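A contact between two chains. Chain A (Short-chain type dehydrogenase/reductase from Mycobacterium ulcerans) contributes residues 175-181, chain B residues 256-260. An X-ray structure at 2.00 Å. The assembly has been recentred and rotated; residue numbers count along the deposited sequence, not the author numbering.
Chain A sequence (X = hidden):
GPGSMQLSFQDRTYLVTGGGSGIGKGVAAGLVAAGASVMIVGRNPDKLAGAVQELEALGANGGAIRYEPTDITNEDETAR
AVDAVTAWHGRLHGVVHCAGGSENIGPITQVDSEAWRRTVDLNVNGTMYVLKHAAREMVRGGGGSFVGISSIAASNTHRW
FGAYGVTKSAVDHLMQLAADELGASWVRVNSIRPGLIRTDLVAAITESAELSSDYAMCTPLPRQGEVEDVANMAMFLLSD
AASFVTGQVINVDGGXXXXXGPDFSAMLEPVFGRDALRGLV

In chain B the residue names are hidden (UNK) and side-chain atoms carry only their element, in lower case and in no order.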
ATOM      1  N   MET A 175      -1.631  -4.165  14.804  1.00 21.93           N
ATOM      2  CA  MET A 175      -0.642  -5.221  14.707  1.00 20.35           C
ATOM      3  C   MET A 175       0.734  -4.628  14.329  1.00 20.00           C
ATOM      4  O   MET A 175       1.751  -4.973  14.913  1.00 18.77           O
ATOM      5  CB  MET A 175      -1.090  -6.275  13.686  1.00 20.79           C
ATOM      6  CG  MET A 175      -2.370  -7.086  14.047  1.00 19.60           C
ATOM      7  SD  MET A 175      -2.312  -7.949  15.643  1.00 22.13           S
ATOM      8  CE  MET A 175      -3.269  -6.871  16.708  1.00 23.66           C
ATOM      9  N   GLN A 176       0.755  -3.737  13.350  1.00 20.31           N
ATOM     10  CA  GLN A 176       2.001  -3.102  12.891  1.00 21.07           C
ATOM     11  C   GLN A 176       2.629  -2.144  13.896  1.00 21.20           C
ATOM     12  O   GLN A 176       3.850  -2.164  14.075  1.00 21.28           O
ATOM     13  CB  GLN A 176       1.781  -2.376  11.558  1.00 20.85           C
ATOM     14  CG  GLN A 176       1.620  -3.325  10.426  1.00 21.74           C
ATOM     15  CD  GLN A 176       1.507  -2.643   9.091  1.00 24.45           C
ATOM     16  OE1 GLN A 176       0.786  -1.674   8.968  1.00 24.96           O
ATOM     17  NE2 GLN A 176       2.177  -3.179   8.079  1.00 24.27           N
ATOM     18  N   LEU A 177       1.804  -1.334  14.549  1.00 21.86           N
ATOM     19  CA  LEU A 177       2.256  -0.445  15.637  1.00 22.25           C
ATOM     20  C   LEU A 177       2.889  -1.270  16.770  1.00 22.73           C
ATOM     21  O   LEU A 177       3.987  -0.929  17.290  1.00 23.23           O
ATOM     22  CB  LEU A 177       1.078   0.382  16.189  1.00 22.92           C
ATOM     23  CG  LEU A 177       1.334   1.270  17.419  1.00 23.00           C
ATOM     24  CD1 LEU A 177       2.382   2.286  17.048  1.00 21.78           C
ATOM     25  CD2 LEU A 177       0.045   1.963  17.947  1.00 26.87           C
ATOM     26  N   ALA A 178       2.217  -2.366  17.114  1.00 22.83           N
ATOM     27  CA  ALA A 178       2.676  -3.249  18.199  1.00 23.15           C
ATOM     28  C   ALA A 178       3.984  -3.962  17.847  1.00 22.77           C
ATOM     29  O   ALA A 178       4.874  -4.091  18.695  1.00 24.24           O
ATOM     30  CB  ALA A 178       1.588  -4.223  18.575  1.00 22.25           C
ATOM     31  N   ALA A 179       4.129  -4.382  16.593  1.00 22.43           N
ATOM     32  CA  ALA A 179       5.414  -4.903  16.084  1.00 21.66           C
ATOM     33  C   ALA A 179       6.533  -3.855  16.216  1.00 22.12           C
ATOM     34  O   ALA A 179       7.651  -4.172  16.597  1.00 21.54           O
ATOM     35  CB  ALA A 179       5.290  -5.360  14.629  1.00 21.07           C
ATOM     36  N   ASP A 180       6.213  -2.601  15.939  1.00 22.73           N
ATOM     37  CA  ASP A 180       7.206  -1.538  16.012  1.00 22.99           C
ATOM     38  C   ASP A 180       7.667  -1.399  17.478  1.00 22.47           C
ATOM     39  O   ASP A 180       8.868  -1.468  17.775  1.00 21.42           O
ATOM     40  CB  ASP A 180       6.623  -0.253  15.425  1.00 23.27           C
ATOM     41  CG  ASP A 180       7.676   0.773  15.037  1.00 24.73           C
ATOM     42  OD1 ASP A 180       8.876   0.520  15.235  1.00 22.32           O
ATOM     43  OD2 ASP A 180       7.274   1.843  14.512  1.00 23.92           O
ATOM     44  N   GLU A 181       6.699  -1.279  18.374  1.00 21.83           N
ATOM     45  CA  GLU A 181       6.962  -1.104  19.788  1.00 22.58           C
ATOM     46  C   GLU A 181       7.631  -2.279  20.476  1.00 22.48           C
ATOM     47  O   GLU A 181       8.405  -2.064  21.404  1.00 22.55           O
ATOM     48  CB  GLU A 181       5.669  -0.761  20.572  1.00 23.11           C
ATOM     49  CG  GLU A 181       5.177   0.646  20.365  1.00 22.86           C
ATOM     50  CD  GLU A 181       3.954   1.010  21.207  1.00 22.72           C
ATOM     51  OE1 GLU A 181       3.764   0.428  22.303  1.00 26.11           O
ATOM     52  OE2 GLU A 181       3.193   1.912  20.783  1.00 23.66           O
TER
ATOM     53  N   UNK B 256      11.786  -3.985   9.584  1.00 22.38           N
ATOM     54  CA  UNK B 256      12.396  -2.725   9.114  1.00 22.90           C
ATOM     55  C   UNK B 256      11.430  -1.878   8.273  1.00 22.92           C
ATOM     56  O   UNK B 256      11.456  -0.663   8.360  1.00 23.44           O
ATOM     57  c   UNK B 256      15.703  -1.793   7.287  1.00 25.36           C
ATOM     58  o   UNK B 256      16.268  -2.888   7.244  1.00 26.26           O
ATOM     59  n   UNK B 256      16.287  -0.646   6.863  1.00 25.38           N
ATOM     60  c   UNK B 256      13.691  -2.964   8.342  1.00 22.87           C
ATOM     61  c   UNK B 256      14.317  -1.661   7.853  1.00 23.64           C
ATOM     62  N   UNK B 257      10.534  -2.510   7.525  1.00 22.55           N
ATOM     63  CA  UNK B 257       9.615  -1.765   6.661  1.00 22.49           C
ATOM     64  C   UNK B 257       8.696  -0.830   7.424  1.00 21.96           C
ATOM     65  O   UNK B 257       8.093   0.045   6.827  1.00 22.23           O
ATOM     66  c   UNK B 257       8.784  -2.716   5.760  1.00 22.94           C
ATOM     67  c   UNK B 257       5.061  -4.292   6.267  1.00 25.45           C
ATOM     68  c   UNK B 257       7.650  -3.414   6.449  1.00 23.89           C
ATOM     69  s   UNK B 257       6.609  -4.441   5.375  1.00 27.64           S
ATOM     70  N   UNK B 258       8.571  -1.016   8.732  1.00 21.95           N
ATOM     71  CA  UNK B 258       7.758  -0.160   9.580  1.00 22.34           C
ATOM     72  C   UNK B 258       8.436   1.151   9.900  1.00 23.32           C
ATOM     73  O   UNK B 258       7.762   2.096  10.369  1.00 24.66           O
ATOM     74  c   UNK B 258       7.445  -0.866  10.903  1.00 22.53           C
ATOM     75  c   UNK B 258       6.691  -2.952  12.024  1.00 21.16           C
ATOM     76  c   UNK B 258       6.756  -2.220  10.700  1.00 20.73           C
ATOM     77  c   UNK B 258       5.401  -1.964  10.092  1.00 16.87           C
ATOM     78  N   UNK B 259       9.742   1.209   9.668  1.00 23.16           N
ATOM     79  CA  UNK B 259      10.526   2.425   9.920  1.00 24.86           C
ATOM     80  C   UNK B 259      10.966   2.969   8.546  1.00 25.31           C
ATOM     81  O   UNK B 259      10.115   3.280   7.727  1.00 26.26           O
ATOM     82  n   UNK B 259      13.502   0.474  15.669  1.00 30.59           N
ATOM     83  c   UNK B 259      11.157   1.517  12.197  1.00 26.90           C
ATOM     84  c   UNK B 259      12.107   1.602  13.379  1.00 29.55           C
ATOM     85  c   UNK B 259      12.168   0.393  15.582  1.00 30.94           C
ATOM     86  n   UNK B 259      11.504   0.913  14.543  1.00 29.82           N
ATOM     87  c   UNK B 259      11.676   2.111  10.879  1.00 24.98           C
ATOM     88  n   UNK B 259      11.484  -0.223  16.557  1.00 28.40           N
ATOM     89  N   UNK B 260      12.257   3.069   8.259  1.00 25.48           N
ATOM     90  CA  UNK B 260      12.680   3.590   6.957  1.00 24.94           C
ATOM     91  C   UNK B 260      13.785   2.738   6.344  1.00 25.27           C
ATOM     92  O   UNK B 260      14.380   1.888   6.999  1.00 24.07           O
ATOM     93  n   UNK B 260      17.617   5.482   7.923  1.00 29.22           N
ATOM     94  n   UNK B 260      17.990   6.477   9.943  1.00 30.93           N
ATOM     95  n   UNK B 260      15.954   6.758   8.932  1.00 27.09           N
ATOM     96  c   UNK B 260      14.270   5.235   8.080  1.00 25.20           C
ATOM     97  c   UNK B 260      17.180   6.232   8.934  1.00 30.03           C
ATOM     98  c   UNK B 260      14.972   6.558   7.879  1.00 27.44           C
ATOM     99  c   UNK B 260      13.152   5.036   7.094  1.00 25.81           C
TER

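Position 256 of chain B opens a short 3-10 segment. Its side chain has five atoms: three carbons in a row, the third carrying one oxygen and one nitrogen. That is a carboxamide on a two-carbon arm. The side chain is out of reach of the chain A stretch and touches nothing on it. The residue is Gln B256. Its backbone O accepts a hydrogen bond from the backbone N of position 259, at 2.9 Å, which helps hold the turn.

Position 257 has four side-chain atoms: two carbons, a sulfur and a final carbon, unbranched. A thioether inside a linear chain identifies methionine, Met B257. Its CA-to-CB bond points sideways, but the end of the chain comes nearer to the helix. Its CE lies 3.6 Å from NE2 of Gln A176. This is a packing contact; that NE2 is hydrogen-bonded elsewhere in the structure.

Position 258 has four side-chain carbons, forked at the second. The CA-to-CB bond points toward the helix. One of the terminal carbons is 3.6 Å from the backbone O of Gln A176 and 3.8 Å from CB of Ala A179. A fork at the second carbon, with no heteroatom, means leucine, Leu B258. The carbon just described is CD1. The other methyl, CD2, is 3.9 Å from CB of Gln A176. The CA atoms of Leu B258 and Asp A180 are 6.6 Å apart.

Position 259 has three carbons, a nitrogen, then a carbon carrying two more nitrogens. The nitrogen within the chain lies 2.7 Å from OD1 of Asp A180. This is a guanidinium, so the residue is Arg B259. Its NE donates this hydrogen bond, part of a salt bridge. Its NH2 also reaches OD1 of Asp A180, at 3.0 Å, and makes a weak hydrogen bond to the backbone O of Asp A180, at 3.1 Å.

Position 260 again has three carbons, a nitrogen and a carbon with two nitrogens. Its side chain is out of reach of the chain A stretch. It is Arg B260. Its backbone O accepts a 3.2 Å hydrogen bond from NE2 of Gln B256.

The contact joins one apolar anchor to one charged clamp. Leu B258 packs against the helix at Gln A176 and Ala A179. Beside it, Arg B259 presents its guanidinium edge to OD1 of Asp A180, so NE and NH2 share one carboxylate oxygen. The two stretches bury 289 Å² between them, both sides summed.

Chain B, residues 256-260: QMLRR
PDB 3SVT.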